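Local structure of B12-binding domain-containing protein (Kitasatospora setae, 6WTE) at residues S251-M256 with R286-R291; S220-N225 with G245-A250; G263-H268 with L300-L305; S312-E317 with V364-E369; G371-V376 with D401-G406. The protein acts as a cobalamin-dependent methyltransferase of the radical S-adenosylmethionine superfamily, binding cobalamin and a [4Fe-4S] cluster and working by non-radical catalysis. One frame throughout, in Å; residues are numbered along the deposited sequence. Where two conformers were deposited one is given.

Contact 1: residues S251-M256 with R286-R291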
# COMPACT_ATOMS: atom_id res chain seq x y z
N SER A 251 9.25 11.48 18.32
CA SER A 251 9.56 10.09 18.00
C SER A 251 9.75 9.90 16.50
O SER A 251 10.67 9.19 16.07
CB SER A 251 8.46 9.16 18.52
OG SER A 251 8.36 9.24 19.93
N VAL A 252 8.89 10.52 15.69
CA VAL A 252 9.04 10.43 14.24
C VAL A 252 10.40 10.98 13.81
O VAL A 252 11.14 10.34 13.05
CB VAL A 252 7.90 11.18 13.52
CG1 VAL A 252 8.05 11.04 12.02
CG2 VAL A 252 6.55 10.65 13.97
N VAL A 253 10.75 12.18 14.29
CA VAL A 253 12.00 12.78 13.84
C VAL A 253 13.20 12.01 14.39
O VAL A 253 14.22 11.88 13.71
CB VAL A 253 12.06 14.28 14.22
CG1 VAL A 253 13.31 14.91 13.64
CG2 VAL A 253 10.81 15.00 13.69
N ASP A 254 13.11 11.49 15.62
CA ASP A 254 14.16 10.60 16.14
C ASP A 254 14.40 9.43 15.19
O ASP A 254 15.56 9.07 14.91
CB ASP A 254 13.78 10.05 17.52
CG ASP A 254 14.07 11.01 18.66
OD1 ASP A 254 14.59 12.12 18.43
OD2 ASP A 254 13.79 10.62 19.82
N GLU A 255 13.32 8.82 14.70
CA GLU A 255 13.45 7.69 13.79
C GLU A 255 14.08 8.10 12.47
O GLU A 255 14.96 7.39 11.94
CB GLU A 255 12.08 7.07 13.55
CG GLU A 255 12.09 5.84 12.67
CD GLU A 255 10.73 5.16 12.65
OE1 GLU A 255 9.94 5.41 13.57
OE2 GLU A 255 10.47 4.37 11.71
N MET A 256 13.63 9.22 11.90
CA MET A 256 14.24 9.73 10.67
C MET A 256 15.71 10.03 10.87
O MET A 256 16.53 9.76 9.99
CB MET A 256 13.51 10.98 10.19
CG MET A 256 12.05 10.74 9.87
SD MET A 256 11.18 12.26 9.46
CE MET A 256 11.86 12.59 7.83
N ARG A 286 8.55 21.50 10.70
CA ARG A 286 9.19 22.51 11.54
C ARG A 286 10.22 21.88 12.47
O ARG A 286 11.31 22.45 12.67
CB ARG A 286 8.13 23.26 12.36
CG ARG A 286 7.22 24.18 11.53
CD ARG A 286 6.29 24.99 12.42
NE ARG A 286 5.35 25.78 11.63
CZ ARG A 286 4.06 25.48 11.48
NH1 ARG A 286 3.55 24.42 12.08
NH2 ARG A 286 3.29 26.26 10.73
N GLU A 287 9.91 20.73 13.06
CA GLU A 287 10.88 20.07 13.94
C GLU A 287 12.09 19.58 13.16
O GLU A 287 13.23 19.68 13.64
CB GLU A 287 10.21 18.93 14.70
CG GLU A 287 11.16 18.12 15.57
CD GLU A 287 11.80 18.94 16.68
OE1 GLU A 287 11.33 20.07 16.97
OE2 GLU A 287 12.78 18.45 17.28
N ILE A 288 11.88 19.04 11.95
CA ILE A 288 13.00 18.61 11.13
C ILE A 288 13.92 19.79 10.82
O ILE A 288 15.15 19.69 10.93
CB ILE A 288 12.50 17.95 9.83
CG1 ILE A 288 11.74 16.66 10.13
CG2 ILE A 288 13.67 17.68 8.90
CD1 ILE A 288 11.09 16.07 8.89
N VAL A 289 13.32 20.91 10.43
CA VAL A 289 14.10 22.11 10.12
C VAL A 289 14.85 22.59 11.35
O VAL A 289 16.02 22.98 11.27
CB VAL A 289 13.18 23.20 9.55
CG1 VAL A 289 13.92 24.53 9.45
CG2 VAL A 289 12.65 22.77 8.19
N ARG A 290 14.19 22.56 12.51
CA ARG A 290 14.82 23.05 13.73
C ARG A 290 16.05 22.23 14.08
O ARG A 290 17.09 22.78 14.45
CB ARG A 290 13.82 23.04 14.89
CG ARG A 290 14.39 23.62 16.18
CD ARG A 290 13.57 23.21 17.40
NE ARG A 290 13.71 21.79 17.71
CZ ARG A 290 14.76 21.26 18.34
NH1 ARG A 290 15.76 22.03 18.72
NH2 ARG A 290 14.80 19.95 18.58
N ARG A 291 15.96 20.90 13.95
CA ARG A 291 17.11 20.06 14.26
C ARG A 291 18.23 20.27 13.25
O ARG A 291 19.41 20.32 13.63
CB ARG A 291 16.71 18.59 14.29
CG ARG A 291 15.79 18.23 15.43
CD ARG A 291 15.80 16.74 15.66
NE ARG A 291 14.71 16.33 16.52
CZ ARG A 291 14.53 15.08 16.95
NH1 ARG A 291 15.40 14.14 16.61
NH2 ARG A 291 13.49 14.79 17.72
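Arg291 and Val253 run past one another in opposite directions, and the flat guanidinium ends up with a methyl group on one face and carboxylates round its edge. The methyl is Val253 CG1, which lies over the plane near its rim, 3.5 Å from Arg291 NE; it stands anti to the backbone N (chi1 -175°), and CB itself comes near Arg291 CZ and NH2. Asp254 meets the far end of the guanidinium. NH1 and NH2 of Arg291 converge end-on upon the single oxygen OD1 of Asp254, at 2.8 and 3.0 Å. NH1 arrives nearly along the C-O axis, whereas NH2 comes from above the carboxylate, whose plane is turned 61° from that of the guanidinium. Elsewhere on the guanidinium edge, Arg291 NE sends an almost straight bond to Glu287 OE2 (3.0 Å), and this oxygen also takes NH2 of Arg290, which grips the same carboxylate side-on through NE and NH2.

Beneath the charges the approach is apolar. The second methyl of Val253, CG2, rests on Glu287 CG at 3.7 Å and on Ile288 CG1 at 4.0 Å. One turn further on, Met256 crosses Ile288 at about a right angle, its CE 3.7 Å from Ile288 CD1. Segments 251-256 and 286-291, on helices 249-261 and 278-294 of the radical SAM core, cross at -51°. Arg291 NH1 has a further carboxylate partner in Glu257. With three acids and two arginines linked in one network, the positive charge of Arg291 is likely well compensated, while its plane is held at the edge by carboxylates and on one face by Val253.

Contact 2: residues S220-N225 with G245-A250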
# COMPACT_ATOMS: atom_id res chain seq x y z
N SER A 220 11.71 4.33 4.78
CA SER A 220 10.30 4.55 5.01
C SER A 220 10.12 5.21 6.37
O SER A 220 10.83 4.88 7.33
CB SER A 220 9.53 3.23 4.96
OG SER A 220 10.26 2.22 5.65
N ILE A 221 9.19 6.15 6.47
CA ILE A 221 8.89 6.77 7.75
C ILE A 221 7.39 7.00 7.83
O ILE A 221 6.80 7.62 6.94
CB ILE A 221 9.66 8.08 7.97
CG1 ILE A 221 9.31 8.68 9.34
CG2 ILE A 221 9.40 9.08 6.84
CD1 ILE A 221 9.80 7.83 10.52
N LEU A 222 6.78 6.49 8.89
CA LEU A 222 5.37 6.71 9.17
C LEU A 222 5.24 7.90 10.11
O LEU A 222 5.96 7.99 11.11
CB LEU A 222 4.77 5.46 9.81
CG LEU A 222 3.32 5.59 10.26
CD1 LEU A 222 2.42 5.73 9.04
CD2 LEU A 222 2.93 4.37 11.09
N THR A 223 4.32 8.81 9.80
CA THR A 223 4.05 9.91 10.71
C THR A 223 2.67 9.83 11.36
O THR A 223 2.49 10.33 12.47
CB THR A 223 4.20 11.27 10.00
OG1 THR A 223 2.97 11.67 9.38
CG2 THR A 223 5.31 11.20 8.94
N LYS A 224 1.72 9.16 10.72
CA LYS A 224 0.37 9.05 11.25
C LYS A 224 -0.35 7.92 10.53
O LYS A 224 -0.20 7.76 9.32
CB LYS A 224 -0.39 10.37 11.09
CG LYS A 224 -0.47 10.87 9.65
CD LYS A 224 -0.46 12.39 9.58
CE LYS A 224 -0.34 12.87 8.14
NZ LYS A 224 -0.05 14.33 8.05
N ASN A 225 -1.13 7.16 11.28
CA ASN A 225 -1.91 6.09 10.68
C ASN A 225 -3.32 6.56 10.35
O ASN A 225 -3.94 7.28 11.14
CB ASN A 225 -1.99 4.88 11.62
CG ASN A 225 -2.78 3.75 11.03
OD1 ASN A 225 -2.28 3.02 10.17
ND2 ASN A 225 -4.04 3.60 11.46
N GLY A 245 -4.27 8.36 13.78
CA GLY A 245 -3.46 8.06 14.94
C GLY A 245 -2.11 8.71 14.73
O GLY A 245 -1.25 8.15 14.04
N GLN A 246 -1.93 9.91 15.28
CA GLN A 246 -0.73 10.70 15.04
C GLN A 246 0.39 10.24 15.95
O GLN A 246 0.20 10.12 17.17
CB GLN A 246 -1.01 12.18 15.27
CG GLN A 246 -2.08 12.79 14.37
CD GLN A 246 -2.35 14.24 14.70
OE1 GLN A 246 -1.92 14.75 15.74
NE2 GLN A 246 -3.08 14.92 13.83
N ARG A 247 1.57 10.03 15.39
CA ARG A 247 2.73 9.70 16.20
C ARG A 247 3.30 10.96 16.84
O ARG A 247 3.20 12.07 16.30
CB ARG A 247 3.82 9.02 15.37
CG ARG A 247 3.41 7.71 14.73
CD ARG A 247 4.59 7.13 13.98
NE ARG A 247 5.70 6.83 14.88
CZ ARG A 247 6.95 6.59 14.49
NH1 ARG A 247 7.26 6.62 13.20
NH2 ARG A 247 7.89 6.33 15.39
N GLU A 248 3.91 10.78 18.01
CA GLU A 248 4.63 11.87 18.66
C GLU A 248 5.68 12.45 17.72
O GLU A 248 6.48 11.71 17.13
CB GLU A 248 5.31 11.36 19.94
CG GLU A 248 4.38 10.94 21.07
CD GLU A 248 3.72 12.12 21.79
OE1 GLU A 248 3.26 13.07 21.14
OE2 GLU A 248 3.67 12.08 23.04
N LEU A 249 5.66 13.77 17.57
CA LEU A 249 6.55 14.42 16.62
C LEU A 249 8.01 14.09 16.92
O LEU A 249 8.78 13.77 16.01
CB LEU A 249 6.33 15.93 16.65
CG LEU A 249 4.92 16.39 16.26
CD1 LEU A 249 4.72 17.84 16.66
CD2 LEU A 249 4.70 16.21 14.77
N ALA A 250 8.40 14.14 18.19
CA ALA A 250 9.78 13.86 18.54
C ALA A 250 10.18 12.43 18.19
O ALA A 250 11.33 12.18 17.81
CB ALA A 250 10.01 14.12 20.03
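Ile221 opens the contact with its CD1 3.9 Å from Arg247 NH1, oblique to the guanidinium. At Leu222 the backbone takes over: its carbonyl O accepts NH1 of Arg247 at 2.8 Å, the donor tilted from the carbonyl plane, and Arg247 CD lies against the same oxygen at 3.3 Å. The arginine chain is bent at CG-CD (chi3 62°), turning NE out of line with the chain before it. The carbonyl of Thr223 receives the backbone N of Arg247 at 3.1 Å, while its hydroxyl turns to Asp271. Lys224 and Gln246 form a non-hydrogen-bonded antiparallel pair, in which Lys224 CA comes to 3.3 Å from Gly245 O and Lys224 CB packs on Gln246 CA. Asn225 and Gly245 close the ladder as a hydrogen-bonded pair, N to O in both directions at 2.9 Å; ND2 of Asn225 holds Lys240 O, a residue of the cobalamin site.

This small two-stranded antiparallel ladder follows strand 219-221, whose Ser220 touches cobalamin. Arg247 NH2 also pairs with Glu255 of helix 249-261 and bonds Ser195 O. A buried guanidinium shared between carbonyl oxygens and a carboxylate should tie the loop after Ile221 to that helix, its charge probably balanced by Glu255.

Contact 3: residues G263-H268 with L300-L305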
# COMPACT_ATOMS: atom_id res chain seq x y z
N GLY A 263 23.10 6.41 6.93
CA GLY A 263 23.25 6.65 5.51
C GLY A 263 21.98 6.49 4.71
O GLY A 263 22.02 6.60 3.48
N ILE A 264 20.86 6.21 5.37
CA ILE A 264 19.57 6.06 4.68
C ILE A 264 18.99 7.46 4.59
O ILE A 264 18.18 7.91 5.40
CB ILE A 264 18.65 5.07 5.41
CG1 ILE A 264 19.33 3.69 5.52
CG2 ILE A 264 17.29 4.97 4.72
CD1 ILE A 264 18.54 2.68 6.37
N LEU A 265 19.43 8.19 3.55
CA LEU A 265 19.15 9.61 3.42
C LEU A 265 17.85 9.89 2.67
O LEU A 265 17.13 10.84 3.01
CB LEU A 265 20.31 10.31 2.72
CG LEU A 265 21.66 10.22 3.43
CD1 LEU A 265 22.72 10.93 2.60
CD2 LEU A 265 21.57 10.84 4.82
N ASP A 266 17.54 9.09 1.65
CA ASP A 266 16.26 9.19 0.96
C ASP A 266 15.18 8.47 1.77
O ASP A 266 15.26 7.26 1.97
CB ASP A 266 16.36 8.59 -0.44
CG ASP A 266 17.27 9.39 -1.35
OD1 ASP A 266 16.82 10.43 -1.88
OD2 ASP A 266 18.44 8.99 -1.52
N GLN A 267 14.19 9.22 2.23
CA GLN A 267 13.12 8.66 3.05
C GLN A 267 11.78 9.01 2.44
O GLN A 267 11.56 10.15 2.01
CB GLN A 267 13.22 9.16 4.49
CG GLN A 267 14.57 8.84 5.12
CD GLN A 267 14.73 9.38 6.53
OE1 GLN A 267 13.76 9.82 7.14
NE2 GLN A 267 15.96 9.35 7.04
N HIS A 268 10.90 8.02 2.38
CA HIS A 268 9.57 8.17 1.80
C HIS A 268 8.54 8.09 2.92
O HIS A 268 8.56 7.14 3.71
CB HIS A 268 9.34 7.08 0.75
CG HIS A 268 8.21 7.36 -0.18
ND1 HIS A 268 6.89 7.22 0.18
CD2 HIS A 268 8.20 7.78 -1.47
CE1 HIS A 268 6.11 7.54 -0.84
NE2 HIS A 268 6.88 7.89 -1.85
N LEU A 300 20.24 14.67 9.59
CA LEU A 300 19.08 15.19 8.89
C LEU A 300 19.44 16.32 7.93
O LEU A 300 18.61 16.68 7.09
CB LEU A 300 18.03 15.68 9.89
CG LEU A 300 17.34 14.62 10.73
CD1 LEU A 300 16.45 15.26 11.78
CD2 LEU A 300 16.53 13.68 9.86
N ASN A 301 20.63 16.90 8.05
CA ASN A 301 21.04 17.91 7.08
C ASN A 301 21.28 17.34 5.69
O ASN A 301 21.39 18.11 4.74
CB ASN A 301 22.29 18.64 7.58
CG ASN A 301 21.94 19.72 8.58
OD1 ASN A 301 21.42 20.77 8.21
ND2 ASN A 301 22.23 19.48 9.85
N ARG A 302 21.34 16.01 5.55
CA ARG A 302 21.42 15.38 4.24
C ARG A 302 20.12 14.65 3.88
O ARG A 302 20.11 13.87 2.92
CB ARG A 302 22.61 14.42 4.19
CG ARG A 302 23.96 15.14 4.36
CD ARG A 302 25.15 14.18 4.27
NE ARG A 302 25.12 13.16 5.31
CZ ARG A 302 25.49 13.37 6.57
NH1 ARG A 302 25.91 14.57 6.96
NH2 ARG A 302 25.43 12.38 7.45
N LEU A 303 19.04 14.90 4.61
CA LEU A 303 17.77 14.24 4.34
C LEU A 303 17.25 14.59 2.95
O LEU A 303 17.34 15.73 2.50
CB LEU A 303 16.73 14.64 5.39
CG LEU A 303 15.29 14.21 5.14
CD1 LEU A 303 15.15 12.69 5.26
CD2 LEU A 303 14.34 14.92 6.10
N ARG A 304 16.72 13.58 2.26
CA ARG A 304 16.05 13.78 0.98
C ARG A 304 14.67 13.14 1.13
O ARG A 304 14.54 11.92 1.07
CB ARG A 304 16.86 13.16 -0.16
CG ARG A 304 18.25 13.78 -0.29
CD ARG A 304 19.01 13.29 -1.52
NE ARG A 304 19.45 11.90 -1.40
CZ ARG A 304 20.66 11.52 -0.99
NH1 ARG A 304 21.57 12.42 -0.64
NH2 ARG A 304 20.96 10.23 -0.94
N LEU A 305 13.66 13.98 1.35
CA LEU A 305 12.33 13.52 1.73
C LEU A 305 11.44 13.40 0.50
O LEU A 305 11.38 14.32 -0.32
CB LEU A 305 11.70 14.47 2.75
CG LEU A 305 10.37 14.03 3.36
CD1 LEU A 305 10.55 12.74 4.15
CD2 LEU A 305 9.85 15.15 4.26
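Arg304 reaches over to Asp266, its partner on the adjacent strand, and almost every atom of its side chain meets that carboxylate or Leu265. CB already lies 3.2 Å from Asp266 OD1, CG stays near that oxygen, and CD passes it at 3.6 Å. A bend at CG-CD (chi3 -72°) brings NE round to face the acid: it bonds OD1 of Asp266 at 3.1 Å, with a weaker link to OD2. CZ sits beneath Leu265 CB, which covers one face of the guanidinium toward its rim. At the tip the two nitrogens part company. NH2 bonds Asp266 OD2 at 2.9 Å, completing a side-on grip, whereas NH1 turns to a methyl, Leu265 CD1, at 3.7 Å. The acid is met from above its own plane, which stands 52° from that of the guanidinium, although both oxygens lie close to the guanidinium plane. Tyr213 and Trp306 also donate to this carboxylate, the former to OD2 and the latter to OD1.

The strands concerned, 266-269 and 304-309, are parallel partners joined through helix 278-294, a beta-alpha-beta crossover of the TIM-barrel-like radical SAM core. Their ladder alternates in the usual way, Arg304 N giving to Leu265 O at 2.9 Å and Gln267 N to Arg304 O at 3.0 Å.

On the other face of the sheet Gln267 crosses Leu303 at about a right angle, its CD 3.6 Å from Leu303 CD1. The amide is steadied at its end by carbonyls: NE2 makes an almost straight bond to the O of Ile264, centre of an inverse gamma turn, and bonds Met256 O as well.

Contact 4: residues S312-E317 with V364-E369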
# COMPACT_ATOMS: atom_id res chain seq x y z
N SER A 312 -5.00 19.15 -2.07
CA SER A 312 -5.33 20.14 -1.06
C SER A 312 -5.36 19.45 0.30
O SER A 312 -5.84 18.31 0.40
CB SER A 312 -6.70 20.79 -1.34
OG SER A 312 -7.04 21.72 -0.33
N PRO A 313 -4.85 20.10 1.35
CA PRO A 313 -4.26 21.44 1.36
C PRO A 313 -2.78 21.42 1.02
O PRO A 313 -2.03 20.62 1.57
CB PRO A 313 -4.48 21.90 2.80
CG PRO A 313 -4.42 20.63 3.61
CD PRO A 313 -4.90 19.51 2.71
N PHE A 314 -2.35 22.32 0.13
CA PHE A 314 -0.94 22.42 -0.25
C PHE A 314 -0.69 23.90 -0.53
O PHE A 314 -0.84 24.36 -1.66
CB PHE A 314 -0.62 21.56 -1.47
CG PHE A 314 0.86 21.32 -1.67
CD1 PHE A 314 1.70 22.32 -2.15
CD2 PHE A 314 1.41 20.07 -1.40
CE1 PHE A 314 3.05 22.08 -2.34
CE2 PHE A 314 2.76 19.83 -1.58
CZ PHE A 314 3.58 20.83 -2.04
N ASP A 315 -0.32 24.64 0.52
CA ASP A 315 -0.19 26.09 0.40
C ASP A 315 1.27 26.51 0.43
O ASP A 315 2.19 25.68 0.52
CB ASP A 315 -1.02 26.81 1.47
CG ASP A 315 -0.60 26.48 2.90
OD1 ASP A 315 0.52 25.97 3.13
OD2 ASP A 315 -1.41 26.75 3.82
N GLU A 316 1.49 27.82 0.34
CA GLU A 316 2.85 28.35 0.24
C GLU A 316 3.66 28.01 1.48
O GLU A 316 4.84 27.63 1.37
CB GLU A 316 2.80 29.86 0.01
CG GLU A 316 4.16 30.49 -0.21
CD GLU A 316 4.05 31.97 -0.53
OE1 GLU A 316 2.92 32.50 -0.53
OE2 GLU A 316 5.10 32.60 -0.79
N GLU A 317 3.06 28.14 2.67
CA GLU A 317 3.78 27.81 3.89
C GLU A 317 4.20 26.34 3.90
O GLU A 317 5.31 26.00 4.32
CB GLU A 317 2.93 28.12 5.12
CG GLU A 317 3.63 27.79 6.44
CD GLU A 317 2.71 27.84 7.64
OE1 GLU A 317 1.53 27.46 7.52
OE2 GLU A 317 3.18 28.28 8.71
N VAL A 364 1.96 22.14 -8.12
CA VAL A 364 3.05 21.97 -9.07
C VAL A 364 3.86 23.25 -9.18
O VAL A 364 5.10 23.22 -9.18
CB VAL A 364 2.50 21.51 -10.43
CG1 VAL A 364 3.59 21.55 -11.50
CG2 VAL A 364 1.92 20.10 -10.32
N ARG A 365 3.19 24.40 -9.23
CA ARG A 365 3.91 25.68 -9.30
C ARG A 365 4.80 25.89 -8.08
O ARG A 365 5.99 26.23 -8.22
CB ARG A 365 2.94 26.85 -9.43
CG ARG A 365 3.66 28.19 -9.24
CD ARG A 365 2.73 29.39 -9.43
NE ARG A 365 1.62 29.40 -8.48
CZ ARG A 365 1.67 29.92 -7.26
NH1 ARG A 365 2.79 30.48 -6.80
NH2 ARG A 365 0.59 29.88 -6.48
N LEU A 366 4.24 25.74 -6.89
CA LEU A 366 5.01 25.96 -5.67
C LEU A 366 6.21 25.02 -5.60
O LEU A 366 7.30 25.43 -5.18
CB LEU A 366 4.11 25.77 -4.44
CG LEU A 366 3.00 26.80 -4.20
CD1 LEU A 366 2.15 26.40 -3.00
CD2 LEU A 366 3.58 28.21 -4.01
N CYS A 367 6.03 23.77 -6.01
CA CYS A 367 7.17 22.85 -6.05
C CYS A 367 8.19 23.29 -7.10
O CYS A 367 9.40 23.28 -6.83
CB CYS A 367 6.70 21.44 -6.33
SG CYS A 367 5.81 20.66 -4.95
N ARG A 368 7.72 23.68 -8.29
CA ARG A 368 8.63 24.16 -9.32
C ARG A 368 9.44 25.36 -8.83
O ARG A 368 10.66 25.42 -9.02
CB ARG A 368 7.85 24.53 -10.59
CG ARG A 368 8.74 25.07 -11.70
CD ARG A 368 7.95 25.58 -12.89
NE ARG A 368 7.26 26.84 -12.61
CZ ARG A 368 5.95 27.02 -12.70
NH1 ARG A 368 5.42 28.20 -12.42
NH2 ARG A 368 5.17 26.02 -13.07
N GLU A 369 8.77 26.32 -8.19
CA GLU A 369 9.45 27.49 -7.66
C GLU A 369 10.54 27.14 -6.66
O GLU A 369 11.48 27.92 -6.48
CB GLU A 369 8.44 28.42 -6.98
CG GLU A 369 7.42 29.03 -7.93
CD GLU A 369 6.35 29.80 -7.19
OE1 GLU A 369 6.25 29.63 -5.96
OE2 GLU A 369 5.62 30.58 -7.84
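Leu366 and Phe314 supply most of the apolar contact. The two side chains slide past each other in opposite directions, with Leu366 CD1 at the edge of the phenyl ring, 4.2 Å from Phe314 CD1, and also against the backbone beyond, where it touches Asp315 C at 3.5 Å. Leu366 CG, anti to the carbonyl carbon (chi1 -68°), carries this branch against the phenylalanine. CD2 of the same leucine brushes CB of Glu316.

A sulfur-aromatic contact is the second element. Cys367 SG lies 3.7 Å from Phe314 CZ and 4.8 Å from the ring centroid, 60° off the ring normal, an oblique approach. Phe318 meets the same phenylalanine edge-to-face.

In the fold this joins the start of helix 316-325 to residues 364-369 of helix 357-369, neighbouring helices of the barrel-like radical SAM core; the second of them packs on strand 373-380, where Cys367 touches Thr374.

Polar bonds are mostly made within each side. Asp315 occupies the N-cap position, its OD1 accepting the backbone N of Phe318, while OD2 pairs with Lys282. Glu317 pairs with Lys282 too, and also with Arg286. On the other helix Arg365 NH1 bridges to Glu369 OE2 at 3.0 Å, one turn along. Glu316 has a weak, long ion pair with Arg370.

Contact 5: residues G371-V376 with D401-G406. With EDO (1,2-ethanediol), chain K.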
# COMPACT_ATOMS: atom_id res chain seq x y z
N GLY A 371 12.30 24.06 -6.67
CA GLY A 371 13.17 22.98 -7.09
C GLY A 371 12.78 21.63 -6.56
O GLY A 371 13.63 20.75 -6.40
N ILE A 372 11.50 21.44 -6.27
CA ILE A 372 10.96 20.16 -5.81
C ILE A 372 10.32 19.47 -6.99
O ILE A 372 9.46 20.05 -7.67
CB ILE A 372 9.95 20.37 -4.67
CG1 ILE A 372 10.66 20.95 -3.45
CG2 ILE A 372 9.21 19.07 -4.33
CD1 ILE A 372 9.69 21.41 -2.39
N LEU A 373 10.72 18.23 -7.24
CA LEU A 373 10.19 17.45 -8.34
C LEU A 373 8.75 17.03 -8.04
O LEU A 373 8.32 16.96 -6.88
CB LEU A 373 11.05 16.21 -8.60
CG LEU A 373 12.57 16.46 -8.70
CD1 LEU A 373 13.34 15.15 -8.77
CD2 LEU A 373 12.88 17.30 -9.91
N THR A 374 7.99 16.77 -9.10
CA THR A 374 6.57 16.47 -8.99
C THR A 374 6.20 15.27 -9.85
O THR A 374 6.62 15.18 -11.01
CB THR A 374 5.71 17.66 -9.41
OG1 THR A 374 6.18 18.14 -10.68
CG2 THR A 374 5.80 18.78 -8.39
N MET A 375 5.39 14.38 -9.28
CA MET A 375 4.75 13.33 -10.06
C MET A 375 3.25 13.44 -9.87
O MET A 375 2.75 13.32 -8.75
CB MET A 375 5.23 11.94 -9.63
CG MET A 375 4.49 10.86 -10.37
SD MET A 375 5.47 9.39 -10.51
CE MET A 375 4.29 8.31 -11.34
N VAL A 376 2.53 13.67 -10.97
CA VAL A 376 1.07 13.80 -10.95
C VAL A 376 0.47 12.52 -11.49
O VAL A 376 0.83 12.07 -12.59
CB VAL A 376 0.61 15.02 -11.76
CG1 VAL A 376 -0.92 15.10 -11.79
CG2 VAL A 376 1.20 16.29 -11.19
N ASP A 401 3.30 20.30 -16.92
CA ASP A 401 4.75 20.11 -16.99
C ASP A 401 5.29 19.54 -15.68
O ASP A 401 6.37 19.91 -15.22
CB ASP A 401 5.47 21.42 -17.34
CG ASP A 401 5.39 21.75 -18.82
OD1 ASP A 401 4.87 20.90 -19.58
OD2 ASP A 401 5.84 22.85 -19.21
N ALA A 402 4.55 18.61 -15.08
CA ALA A 402 5.07 17.90 -13.93
C ALA A 402 6.30 17.11 -14.34
O ALA A 402 6.47 16.74 -15.50
CB ALA A 402 4.01 16.96 -13.35
N THR A 403 7.18 16.85 -13.37
CA THR A 403 8.38 16.09 -13.68
C THR A 403 8.01 14.77 -14.34
O THR A 403 8.56 14.40 -15.39
CB THR A 403 9.22 15.83 -12.43
OG1 THR A 403 9.39 17.04 -11.69
CG2 THR A 403 10.59 15.26 -12.82
N VAL A 404 7.07 14.06 -13.74
CA VAL A 404 6.53 12.83 -14.29
C VAL A 404 5.01 12.90 -14.17
O VAL A 404 4.48 13.40 -13.17
CB VAL A 404 7.08 11.58 -13.57
CG1 VAL A 404 6.43 10.31 -14.12
CG2 VAL A 404 8.60 11.50 -13.73
N THR A 405 4.32 12.42 -15.20
CA THR A 405 2.87 12.27 -15.16
C THR A 405 2.56 10.79 -15.36
O THR A 405 2.92 10.22 -16.39
CB THR A 405 2.20 13.13 -16.23
OG1 THR A 405 2.77 14.44 -16.17
CG2 THR A 405 0.70 13.24 -15.98
N GLY A 406 1.89 10.19 -14.39
CA GLY A 406 1.60 8.77 -14.40
C GLY A 406 0.12 8.53 -14.64
O GLY A 406 -0.73 9.21 -14.05
C1 EDO K . 11.25 18.86 -13.48
O1 EDO K . 9.90 19.09 -13.06
C2 EDO K . 12.15 19.81 -12.72
O2 EDO K . 13.51 19.51 -13.03
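Thr374 and Thr403 exchange bonds between side chain and backbone at the head of two parallel strands: Thr374 N gives to Thr403 OG1 at 3.0 Å, and Thr403 N gives to Thr374 OG1 at 3.1 Å. The hydroxyl of Thr374 sits between its own backbone N and carbonyl carbon (chi1 49°), and Ala402 CA lies close against it.

From there the packing is close on both faces. On one, Val376 CG2 meets Ala402 CB at 3.6 Å, the valine also touching Val364 of helix 357-369. On the other, the extended chain of Met375 crosses Val404, SD reaching CG1 at 3.8 Å, and its CE goes on to Gly406 CA; Trp548 and Met515 also pack against this pair. The backbone ladder between them is regular, ending with Gly406 N on Val376 O at 2.8 Å.

The looser part is confined to the outer side of Leu373 and of Thr403 OG1. Both residues are partly exposed, and a 1,2-ethanediol, probably from the crystallisation liquor, lies beside them, with Leu373 CD2 3.8 Å from its C2. Its O1 hydrogen-bonds Thr403 OG1 at a short 2.5 Å, a distance best read with caution.

The segments 373-376 and 404-406 run 17° from parallel; their strands, linked by helix 387-398, form a beta-alpha-beta unit, the element repeated around the barrel-like sheet of radical SAM enzymes.

Overall arrangement
Together the five contacts illustrate how chemistry follows position in a radical SAM core. Contacts 2, 4 and 5 are buried, contacts 1 and 3 only partly. Contacts 3 and 5 each pair parallel strands of one curled sheet, yet a charged grip dominates the first and threonine-backbone exchange with apolar faces the second. In the helical layer, contact 1 wears salt bridges over an apolar base, whereas contact 4 is joined by carbon and sulfur; Arg286 pairs with Glu317 between them. Contact 2, whose Ser220 touches cobalamin as does His268 of contact 3, relies on main-chain bonds and one arginine. Contacts 1 and 2 both use helix 249-261, and Cys367 O with Ile372 N joins contacts 4 and 5.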